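Local coordinates for tyrosine specific protein phosphatase, putative (Trypanosoma brucei, PDB 3M4U), which acts as a protein tyrosine phosphatase, a life-cycle switch of the parasite that dephosphorylates the nucleolar protein NOPP44/46, at residues Ala10-Ser13 with Thr14-Tyr18; Gln101-Pro104 with Asp105-Thr109; Cys219-Thr222 with Ser223-Val227; Val293-Ser296 with Gly297-Thr301. All blocks are in the same frame, centred on the assembly; numbering follows the deposited sequence.

Contact 1: Ala10-Ser13 with Thr14-Tyr18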
loop_
_atom_site.group_PDB
_atom_site.type_symbol
_atom_site.label_atom_id
_atom_site.label_comp_id
_atom_site.label_asym_id
_atom_site.label_seq_id
_atom_site.Cartn_x
_atom_site.Cartn_y
_atom_site.Cartn_z
ATOM N N ALA A 10 -25.864 -0.953 -6.274
ATOM C CA ALA A 10 -26.087 0.135 -7.208
ATOM C C ALA A 10 -27.564 0.547 -7.210
ATOM O O ALA A 10 -27.898 1.698 -7.522
ATOM C CB ALA A 10 -25.622 -0.257 -8.605
ATOM N N GLN A 11 -28.445 -0.387 -6.848
ATOM C CA GLN A 11 -29.884 -0.100 -6.807
ATOM C C GLN A 11 -30.323 0.561 -5.497
ATOM O O GLN A 11 -31.416 1.130 -5.420
ATOM C CB GLN A 11 -30.721 -1.368 -7.022
ATOM C CG GLN A 11 -30.013 -2.511 -7.708
ATOM C CD GLN A 11 -29.542 -2.139 -9.081
ATOM O OE1 GLN A 11 -29.963 -1.123 -9.636
ATOM N NE2 GLN A 11 -28.657 -2.955 -9.644
ATOM N N LEU A 12 -29.491 0.461 -4.463
ATOM C CA LEU A 12 -29.797 1.085 -3.175
ATOM C C LEU A 12 -29.829 2.610 -3.315
ATOM O O LEU A 12 -29.121 3.187 -4.156
ATOM C CB LEU A 12 -28.767 0.678 -2.103
ATOM C CG LEU A 12 -29.016 -0.457 -1.093
ATOM C CD1 LEU A 12 -30.337 -1.209 -1.289
ATOM C CD2 LEU A 12 -27.850 -1.427 -1.095
ATOM N N SER A 13 -30.658 3.262 -2.498
ATOM C CA SER A 13 -30.698 4.712 -2.475
ATOM C C SER A 13 -29.400 5.179 -1.840
ATOM O O SER A 13 -28.811 4.467 -1.022
ATOM C CB SER A 13 -31.871 5.207 -1.645
ATOM O OG SER A 13 -31.598 5.044 -0.262
ATOM N N THR A 14 -28.947 6.372 -2.212
ATOM C CA THR A 14 -27.707 6.880 -1.645
ATOM C C THR A 14 -27.656 6.709 -0.120
ATOM O O THR A 14 -26.692 6.149 0.408
ATOM C CB THR A 14 -27.440 8.328 -2.050
ATOM O OG1 THR A 14 -27.203 8.372 -3.462
ATOM C CG2 THR A 14 -26.216 8.852 -1.329
ATOM N N ARG A 15 -28.701 7.163 0.570
ATOM C CA ARG A 15 -28.783 7.025 2.021
ATOM C C ARG A 15 -28.586 5.576 2.467
ATOM O O ARG A 15 -27.836 5.300 3.413
ATOM C CB ARG A 15 -30.113 7.574 2.556
ATOM C CG ARG A 15 -30.170 9.104 2.682
ATOM C CD ARG A 15 -31.422 9.596 3.447
ATOM N NE ARG A 15 -31.379 9.319 4.891
ATOM C CZ ARG A 15 -32.286 9.750 5.775
ATOM N NH1 ARG A 15 -33.317 10.486 5.366
ATOM N NH2 ARG A 15 -32.164 9.451 7.071
ATOM N N ALA A 16 -29.255 4.653 1.779
ATOM C CA ALA A 16 -29.149 3.233 2.106
ATOM C C ALA A 16 -27.751 2.693 1.803
ATOM O O ALA A 16 -27.240 1.852 2.540
ATOM C CB ALA A 16 -30.224 2.418 1.386
ATOM N N GLN A 17 -27.134 3.182 0.727
ATOM C CA GLN A 17 -25.756 2.811 0.400
ATOM C C GLN A 17 -24.814 3.172 1.538
ATOM O O GLN A 17 -24.044 2.332 2.027
ATOM C CB GLN A 17 -25.288 3.525 -0.865
ATOM C CG GLN A 17 -25.867 2.957 -2.144
ATOM C CD GLN A 17 -25.590 3.852 -3.342
ATOM O OE1 GLN A 17 -25.337 5.050 -3.187
ATOM N NE2 GLN A 17 -25.641 3.275 -4.543
ATOM N N TYR A 18 -24.874 4.431 1.954
ATOM C CA TYR A 18 -24.026 4.894 3.035
ATOM C C TYR A 18 -24.270 4.035 4.288
ATOM O O TYR A 18 -23.346 3.386 4.818
ATOM C CB TYR A 18 -24.289 6.370 3.310
ATOM C CG TYR A 18 -23.501 6.911 4.472
ATOM C CD1 TYR A 18 -22.315 7.608 4.267
ATOM C CD2 TYR A 18 -23.934 6.707 5.783
ATOM C CE1 TYR A 18 -21.583 8.099 5.333
ATOM C CE2 TYR A 18 -23.208 7.191 6.859
ATOM C CZ TYR A 18 -22.033 7.888 6.628
ATOM O OH TYR A 18 -21.309 8.376 7.694
#
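Ser-13 caps the start of helix 14-31 through Ala-16, and Thr-14, the first helical residue, points its side chain away from the preceding loop. Its methyl group and hydroxyl therefore leave this turn, and the residue packs on Leu-298 of helix 296-299. Arg-15 passes the turn with CB 4.1 Å from Ser-13 OG; beyond that the chain bends and carries the guanidinium group outward, away from the loop. At Ala-16 the hydroxyl of Ser-13 comes into play: Ala-16 N donates to Ser-13 OG over 3.1 Å, with an N-H...O angle of 159°. This is a classic serine N-cap, in which the residue just before the helix replaces the missing partner of a first-turn N-H. The torsion of Ser-13 sets OG between its own backbone N and carbonyl carbon (chi1 75°), folded back over the start of the helix. The methyl of Ala-16 sits beside the cap, and on its other contact it meets the branch carbon of the loop leucine, Leu-12 CG to Ala-16 CB 4.0 Å. One residue on, Gln-17 N gives the first full helical bond to Ser-13 O, short at 2.7 Å and nearly along the C=O axis. The Gln-17 side chain runs back alongside the loop, its CG 3.7 Å from Leu-12 CB, and the extended chain beyond takes the buried amide to Met-9, whose carbonyl accepts from NE2. With Tyr-18 the helix is under way: Tyr-18 N donates to Thr-14 O at 2.9 Å.

Contact 2: Gln101-Pro104 with Asp105-Thr109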
loop_
_atom_site.group_PDB
_atom_site.type_symbol
_atom_site.label_atom_id
_atom_site.label_comp_id
_atom_site.label_asym_id
_atom_site.label_seq_id
_atom_site.Cartn_x
_atom_site.Cartn_y
_atom_site.Cartn_z
ATOM N N GLN A 101 16.446 3.432 11.000
ATOM C CA GLN A 101 17.132 2.209 11.408
ATOM C C GLN A 101 16.752 1.047 10.500
ATOM O O GLN A 101 17.503 0.083 10.397
ATOM C CB GLN A 101 16.786 1.836 12.861
ATOM C CG GLN A 101 16.922 2.955 13.886
ATOM C CD GLN A 101 15.756 3.968 13.873
ATOM O OE1 GLN A 101 15.220 4.331 12.818
ATOM N NE2 GLN A 101 15.377 4.438 15.062
ATOM N N GLY A 102 15.579 1.134 9.860
ATOM C CA GLY A 102 15.054 0.049 9.038
ATOM C C GLY A 102 15.154 0.180 7.518
ATOM O O GLY A 102 14.825 -0.754 6.780
ATOM N N VAL A 103 15.625 1.321 7.028
ATOM C CA VAL A 103 15.786 1.507 5.579
ATOM C C VAL A 103 16.703 0.461 4.911
ATOM O O VAL A 103 16.363 -0.075 3.846
ATOM C CB VAL A 103 16.292 2.923 5.232
ATOM C CG1 VAL A 103 16.451 3.083 3.714
ATOM C CG2 VAL A 103 15.354 3.968 5.800
ATOM N N PRO A 104 17.874 0.174 5.520
ATOM C CA PRO A 104 18.725 -0.876 4.928
ATOM C C PRO A 104 17.950 -2.176 4.726
ATOM O O PRO A 104 18.067 -2.792 3.673
ATOM C CB PRO A 104 19.845 -1.066 5.966
ATOM C CG PRO A 104 19.931 0.270 6.671
ATOM C CD PRO A 104 18.512 0.831 6.681
ATOM N N ASP A 105 17.152 -2.577 5.713
ATOM C CA ASP A 105 16.314 -3.771 5.579
ATOM C C ASP A 105 15.277 -3.642 4.453
ATOM O O ASP A 105 15.037 -4.592 3.707
ATOM C CB ASP A 105 15.622 -4.073 6.905
ATOM C CG ASP A 105 16.486 -4.924 7.837
ATOM O OD1 ASP A 105 17.451 -5.574 7.357
ATOM O OD2 ASP A 105 16.179 -4.962 9.050
ATOM N N PHE A 106 14.673 -2.460 4.343
ATOM C CA PHE A 106 13.690 -2.160 3.303
ATOM C C PHE A 106 14.342 -2.287 1.923
ATOM O O PHE A 106 13.916 -3.085 1.071
ATOM C CB PHE A 106 13.138 -0.739 3.522
ATOM C CG PHE A 106 12.077 -0.326 2.532
ATOM C CD1 PHE A 106 10.768 -0.791 2.649
ATOM C CD2 PHE A 106 12.380 0.545 1.498
ATOM C CE1 PHE A 106 9.788 -0.400 1.750
ATOM C CE2 PHE A 106 11.407 0.941 0.598
ATOM C CZ PHE A 106 10.106 0.466 0.722
ATOM N N LEU A 107 15.389 -1.495 1.713
ATOM C CA LEU A 107 16.138 -1.536 0.468
ATOM C C LEU A 107 16.658 -2.934 0.169
ATOM O O LEU A 107 16.621 -3.366 -0.982
ATOM C CB LEU A 107 17.312 -0.569 0.528
ATOM C CG LEU A 107 16.927 0.878 0.799
ATOM C CD1 LEU A 107 18.194 1.721 0.837
ATOM C CD2 LEU A 107 15.926 1.372 -0.258
ATOM N N GLU A 108 17.153 -3.633 1.192
ATOM C CA GLU A 108 17.759 -4.946 0.973
ATOM C C GLU A 108 16.711 -5.894 0.430
ATOM O O GLU A 108 16.970 -6.709 -0.458
ATOM C CB GLU A 108 18.344 -5.531 2.262
ATOM C CG GLU A 108 18.419 -7.058 2.226
ATOM C CD GLU A 108 19.236 -7.662 3.366
ATOM O OE1 GLU A 108 19.538 -6.939 4.349
ATOM O OE2 GLU A 108 19.569 -8.873 3.275
ATOM N N THR A 109 15.513 -5.769 0.977
ATOM C CA THR A 109 14.429 -6.642 0.593
ATOM C C THR A 109 14.054 -6.400 -0.864
ATOM O O THR A 109 13.942 -7.341 -1.656
ATOM C CB THR A 109 13.241 -6.466 1.543
ATOM O OG1 THR A 109 13.598 -7.000 2.827
ATOM C CG2 THR A 109 12.036 -7.211 1.026
#
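Val-103 and Leu-107, one turn apart on helix 103-112, make the dense part of this contact. Their side chains lie alongside each other and point the same way, with Val-103 CG1 3.6 Å from Leu-107 CD1. The valine places CG1 anti to its backbone N (chi1 180°), which brings that methyl beside the carbonyl and next to the leucine. Both side chains press on Phe-146 of strand 143-146, and Leu-107 also reaches strand 154-158. The backbone beneath is equally close: Leu-107 N donates to Val-103 O over 2.7 Å, and Phe-106 N donates to Gly-102 O over 3.0 Å in the carbonyl plane. Phe-106 swings its ring away from the preceding residues to meet Tyr-135 edge-to-face; its CB makes the nearest approach, 3.3 Å from Val-103 O. The flank formed by Pro-104 and Glu-108 is more open to solvent. There the backbone bond from Glu-108 N to Pro-104 O (2.8 Å) is less straight, at 146°, and the donor is tilted from the carbonyl plane. Glu-108 CB rests 3.1 Å from Pro-104 O, and the extended chain beyond it leads to a salt bridge with Arg-75, whereas the buried carboxylate of Asp-105 pairs with Lys-48. Further along, Asp-105 O takes two donors from opposite faces, Thr-109 N and Thr-109 OG1, the hydroxyl at 2.9 Å. A proline in the opening turn, where its missing N-H costs no helical bond, followed by i to i+4 bonding, is the usual start of an alpha helix, here one packed by its apolar flank on the mixed sheet of the tyrosine phosphatase fold.

Contact 3: Cys219-Thr222 with Ser223-Val227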
loop_
_atom_site.group_PDB
_atom_site.type_symbol
_atom_site.label_atom_id
_atom_site.label_comp_id
_atom_site.label_asym_id
_atom_site.label_seq_id
_atom_site.Cartn_x
_atom_site.Cartn_y
_atom_site.Cartn_z
ATOM N N CYS A 219 1.787 -3.543 -14.944
ATOM C CA CYS A 219 3.140 -3.923 -14.537
ATOM C C CYS A 219 3.443 -5.386 -14.856
ATOM O O CYS A 219 2.772 -6.288 -14.356
ATOM C CB CYS A 219 3.327 -3.689 -13.033
ATOM S SG CYS A 219 4.962 -4.177 -12.407
ATOM N N VAL A 220 4.457 -5.633 -15.673
ATOM C CA VAL A 220 4.916 -7.010 -15.835
ATOM C C VAL A 220 5.971 -7.342 -14.786
ATOM O O VAL A 220 7.014 -6.677 -14.702
ATOM C CB VAL A 220 5.462 -7.289 -17.240
ATOM C CG1 VAL A 220 4.314 -7.315 -18.247
ATOM C CG2 VAL A 220 6.516 -6.251 -17.614
ATOM N N THR A 221 5.681 -8.363 -13.983
ATOM C CA THR A 221 6.536 -8.747 -12.869
ATOM C C THR A 221 6.175 -10.117 -12.286
ATOM O O THR A 221 5.021 -10.545 -12.304
ATOM C CB THR A 221 6.522 -7.691 -11.731
ATOM O OG1 THR A 221 7.392 -8.123 -10.673
ATOM C CG2 THR A 221 5.089 -7.484 -11.179
ATOM N N THR A 222 7.189 -10.794 -11.767
ATOM C CA THR A 222 7.023 -12.111 -11.187
ATOM C C THR A 222 7.229 -12.003 -9.678
ATOM O O THR A 222 7.176 -12.995 -8.957
ATOM C CB THR A 222 8.034 -13.103 -11.803
ATOM O OG1 THR A 222 9.373 -12.664 -11.527
ATOM C CG2 THR A 222 7.842 -13.171 -13.316
ATOM N N SER A 223 7.468 -10.779 -9.216
ATOM C CA SER A 223 7.629 -10.502 -7.800
ATOM C C SER A 223 6.427 -9.708 -7.306
ATOM O O SER A 223 5.727 -9.078 -8.102
ATOM C CB SER A 223 8.899 -9.694 -7.567
ATOM O OG SER A 223 9.967 -10.175 -8.367
ATOM N N PRO A 224 6.180 -9.737 -5.990
ATOM C CA PRO A 224 5.108 -8.935 -5.396
ATOM C C PRO A 224 5.316 -7.491 -5.760
ATOM O O PRO A 224 6.454 -7.068 -6.000
ATOM C CB PRO A 224 5.337 -9.096 -3.890
ATOM C CG PRO A 224 6.079 -10.374 -3.756
ATOM C CD PRO A 224 6.937 -10.486 -4.974
ATOM N N ILE A 225 4.219 -6.750 -5.834
ATOM C CA ILE A 225 4.290 -5.310 -5.956
ATOM C C ILE A 225 4.200 -4.811 -4.543
ATOM O O ILE A 225 3.278 -5.186 -3.814
ATOM C CB ILE A 225 3.119 -4.746 -6.784
ATOM C CG1 ILE A 225 3.286 -5.147 -8.257
ATOM C CG2 ILE A 225 3.033 -3.215 -6.614
ATOM C CD1 ILE A 225 2.104 -4.800 -9.147
ATOM N N LEU A 226 5.176 -3.999 -4.140
ATOM C CA LEU A 226 5.168 -3.457 -2.790
ATOM C C LEU A 226 4.470 -2.115 -2.710
ATOM O O LEU A 226 4.837 -1.159 -3.398
ATOM C CB LEU A 226 6.575 -3.352 -2.214
ATOM C CG LEU A 226 6.635 -2.833 -0.774
ATOM C CD1 LEU A 226 7.838 -3.415 -0.062
ATOM C CD2 LEU A 226 6.658 -1.300 -0.711
ATOM N N VAL A 227 3.475 -2.053 -1.839
ATOM C CA VAL A 227 2.719 -0.830 -1.603
ATOM C C VAL A 227 2.861 -0.460 -0.137
ATOM O O VAL A 227 2.696 -1.303 0.750
ATOM C CB VAL A 227 1.214 -1.045 -1.919
ATOM C CG1 VAL A 227 0.389 0.209 -1.598
ATOM C CG2 VAL A 227 1.020 -1.491 -3.370
HETATM O O HOH W 1 7.271 -6.077 -8.282
#
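Thr-221 and Ser-223 are joined by the contact's direct hydrogen bond: Ser-223 N donates to Thr-221 OG1 at 3.0 Å and 160°. A side-chain oxygen holding the N-H two residues ahead defines an ST turn, and it bends the loop after helix 206-217 toward strand 225-228. The hydroxyl can do this because OG1 stands anti to the backbone N (chi1 -179°), beside the carbonyl carbon and hence facing forward along the chain. Water adds a second link, donating to Thr-221 OG1 (3.1 Å) and to Pro-224 O (2.6 Å), thereby bridging the corner. Apolar contacts are lighter. Thr-221 CG2 meets Ile-225 CG1 at 4.2 Å, the two side chains crossing obliquely, and Cys-219 CB lies 4.2 Å from Ile-225 CD1; Leu-117 of strand 117-120 touches both Cys-219 and Ile-225. Among outside polar partners, Ser-223 OG bonds to the carbonyl of Lys-114, and Thr-221 OG1 to the carboxylate of Asp-116. With the backbone N-H and the water both giving protons to Thr-221 OG1, its own proton presumably goes to Asp-116, so the threonine hydroxyl probably contributes to holding the entry into the central strand that leads to the phosphatase signature loop.

Contact 4: Val293-Ser296 with Gly297-Thr301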
loop_
_atom_site.group_PDB
_atom_site.type_symbol
_atom_site.label_atom_id
_atom_site.label_comp_id
_atom_site.label_asym_id
_atom_site.label_seq_id
_atom_site.Cartn_x
_atom_site.Cartn_y
_atom_site.Cartn_z
ATOM N N VAL A 293 -22.161 3.705 -12.880
ATOM C CA VAL A 293 -23.082 4.299 -11.908
ATOM C C VAL A 293 -22.643 5.718 -11.537
ATOM O O VAL A 293 -21.448 5.994 -11.465
ATOM C CB VAL A 293 -23.167 3.447 -10.631
ATOM C CG1 VAL A 293 -23.846 4.220 -9.499
ATOM C CG2 VAL A 293 -23.891 2.139 -10.917
ATOM N N ASP A 294 -23.602 6.618 -11.314
ATOM C CA ASP A 294 -23.278 8.002 -10.949
ATOM C C ASP A 294 -22.854 8.100 -9.490
ATOM O O ASP A 294 -23.570 7.668 -8.584
ATOM C CB ASP A 294 -24.444 8.965 -11.222
ATOM C CG ASP A 294 -24.050 10.436 -11.037
ATOM O OD1 ASP A 294 -22.880 10.786 -11.324
ATOM O OD2 ASP A 294 -24.909 11.244 -10.615
ATOM N N ILE A 295 -21.684 8.689 -9.279
ATOM C CA ILE A 295 -21.033 8.678 -7.979
ATOM C C ILE A 295 -21.361 9.923 -7.154
ATOM O O ILE A 295 -21.436 9.854 -5.923
ATOM C CB ILE A 295 -19.508 8.512 -8.152
ATOM C CG1 ILE A 295 -19.195 7.096 -8.639
ATOM C CG2 ILE A 295 -18.780 8.783 -6.860
ATOM C CD1 ILE A 295 -19.899 5.993 -7.832
ATOM N N SER A 296 -21.562 11.049 -7.846
ATOM C CA SER A 296 -21.864 12.333 -7.213
ATOM C C SER A 296 -22.698 12.155 -5.955
ATOM O O SER A 296 -22.340 12.638 -4.874
ATOM C CB SER A 296 -22.592 13.245 -8.197
ATOM O OG SER A 296 -21.814 13.454 -9.362
ATOM N N GLY A 297 -23.807 11.438 -6.108
ATOM C CA GLY A 297 -24.749 11.219 -5.026
ATOM C C GLY A 297 -24.134 10.867 -3.684
ATOM O O GLY A 297 -24.596 11.327 -2.643
ATOM N N LEU A 298 -23.097 10.041 -3.686
ATOM C CA LEU A 298 -22.502 9.652 -2.416
ATOM C C LEU A 298 -21.116 10.249 -2.178
ATOM O O LEU A 298 -20.719 10.421 -1.028
ATOM C CB LEU A 298 -22.516 8.124 -2.221
ATOM C CG LEU A 298 -21.480 7.229 -2.900
ATOM C CD1 LEU A 298 -21.693 5.802 -2.450
ATOM C CD2 LEU A 298 -21.540 7.323 -4.414
ATOM N N VAL A 299 -20.393 10.588 -3.245
ATOM C CA VAL A 299 -19.085 11.219 -3.064
ATOM C C VAL A 299 -19.211 12.399 -2.119
ATOM O O VAL A 299 -18.299 12.680 -1.340
ATOM C CB VAL A 299 -18.424 11.682 -4.384
ATOM C CG1 VAL A 299 -19.431 11.763 -5.481
ATOM C CG2 VAL A 299 -17.726 13.032 -4.201
ATOM N N SER A 300 -20.346 13.090 -2.188
ATOM C CA SER A 300 -20.625 14.154 -1.245
ATOM C C SER A 300 -20.754 13.459 0.098
ATOM O O SER A 300 -21.855 13.319 0.643
ATOM C CB SER A 300 -21.902 14.889 -1.625
ATOM O OG SER A 300 -22.890 13.968 -2.050
ATOM N N THR A 301 -19.594 13.012 0.590
ATOM C CA THR A 301 -19.380 12.499 1.942
ATOM C C THR A 301 -20.671 12.232 2.727
ATOM O O THR A 301 -21.598 11.582 2.220
ATOM C CB THR A 301 -18.451 13.472 2.712
ATOM O OG1 THR A 301 -19.089 14.752 2.835
ATOM C CG2 THR A 301 -17.128 13.665 1.956
#
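The peptide group carrying Ile-295 O is the chief flat element of this turn, and two N-H groups meet its oxygen from opposite sides of the plane: Leu-298 N at 2.8 Å from Ile-295 O and Val-299 N at 3.0 Å from it. The bond from Val-299 is the straighter, 174° against 148°. That oxygen is crowded by a neighbour in the model, so its exact place is less sure. The next peptide plane repeats the pattern more weakly. Ser-300 N makes a weak bond of 3.4 Å to Ser-296 O, while Ser-300 OG, on the other side of that plane, lies 3.2 Å from the same oxygen in a contact whose proton is not settled. Above the backbone the isoleucine meets the leucine obliquely, Ile-295 CG2 and Leu-298 CD2 being 4.0 Å apart. Leu-298 holds CG between its backbone N and carbonyl carbon (chi1 79°), from where CD2 can turn back over the start of the helix. Ile-295 CG2 also approaches the Val-299 side chain at about a right angle, but the valine's rotation is doubtful and its closest contacts carry no weight. Beyond the turn, Ile-295 and Leu-298 pack on Met-285 of helix 277-290, and Leu-298 further touches Met-21 of helix 14-31. At the outer side the Ser-296 hydroxyl weakly bonds to Asp-294 OD1 within the loop. The chemistry thus implies a short C-terminal helical turn with modest backbone bonding, held to the body of the chain by Ile-295 and the buried Leu-298, before Ser-300 becomes the first residue to leave helical geometry.

How the contacts relate
From the N terminus the four contacts come in series, none nested in or crossing another, and each is a turn between adjoining segments rather than the closure of a long loop. Contact 1 starts helix 14-31 and contact 2 starts helix 103-112, about 45 Å away between centres. Contact 3 leads from helix 206-217 into strand 225-228; it touches contact 2 through Phe-106 CE1 and Leu-226 CD1, 4.0 Å apart, which joins that helix to the sheet. Contact 4, at the modelled C-terminal end, returns to contact 1: Ala-10 CB meets Val-293 CG2 at 3.8 Å, so segments near the two modelled ends of the chain pack together.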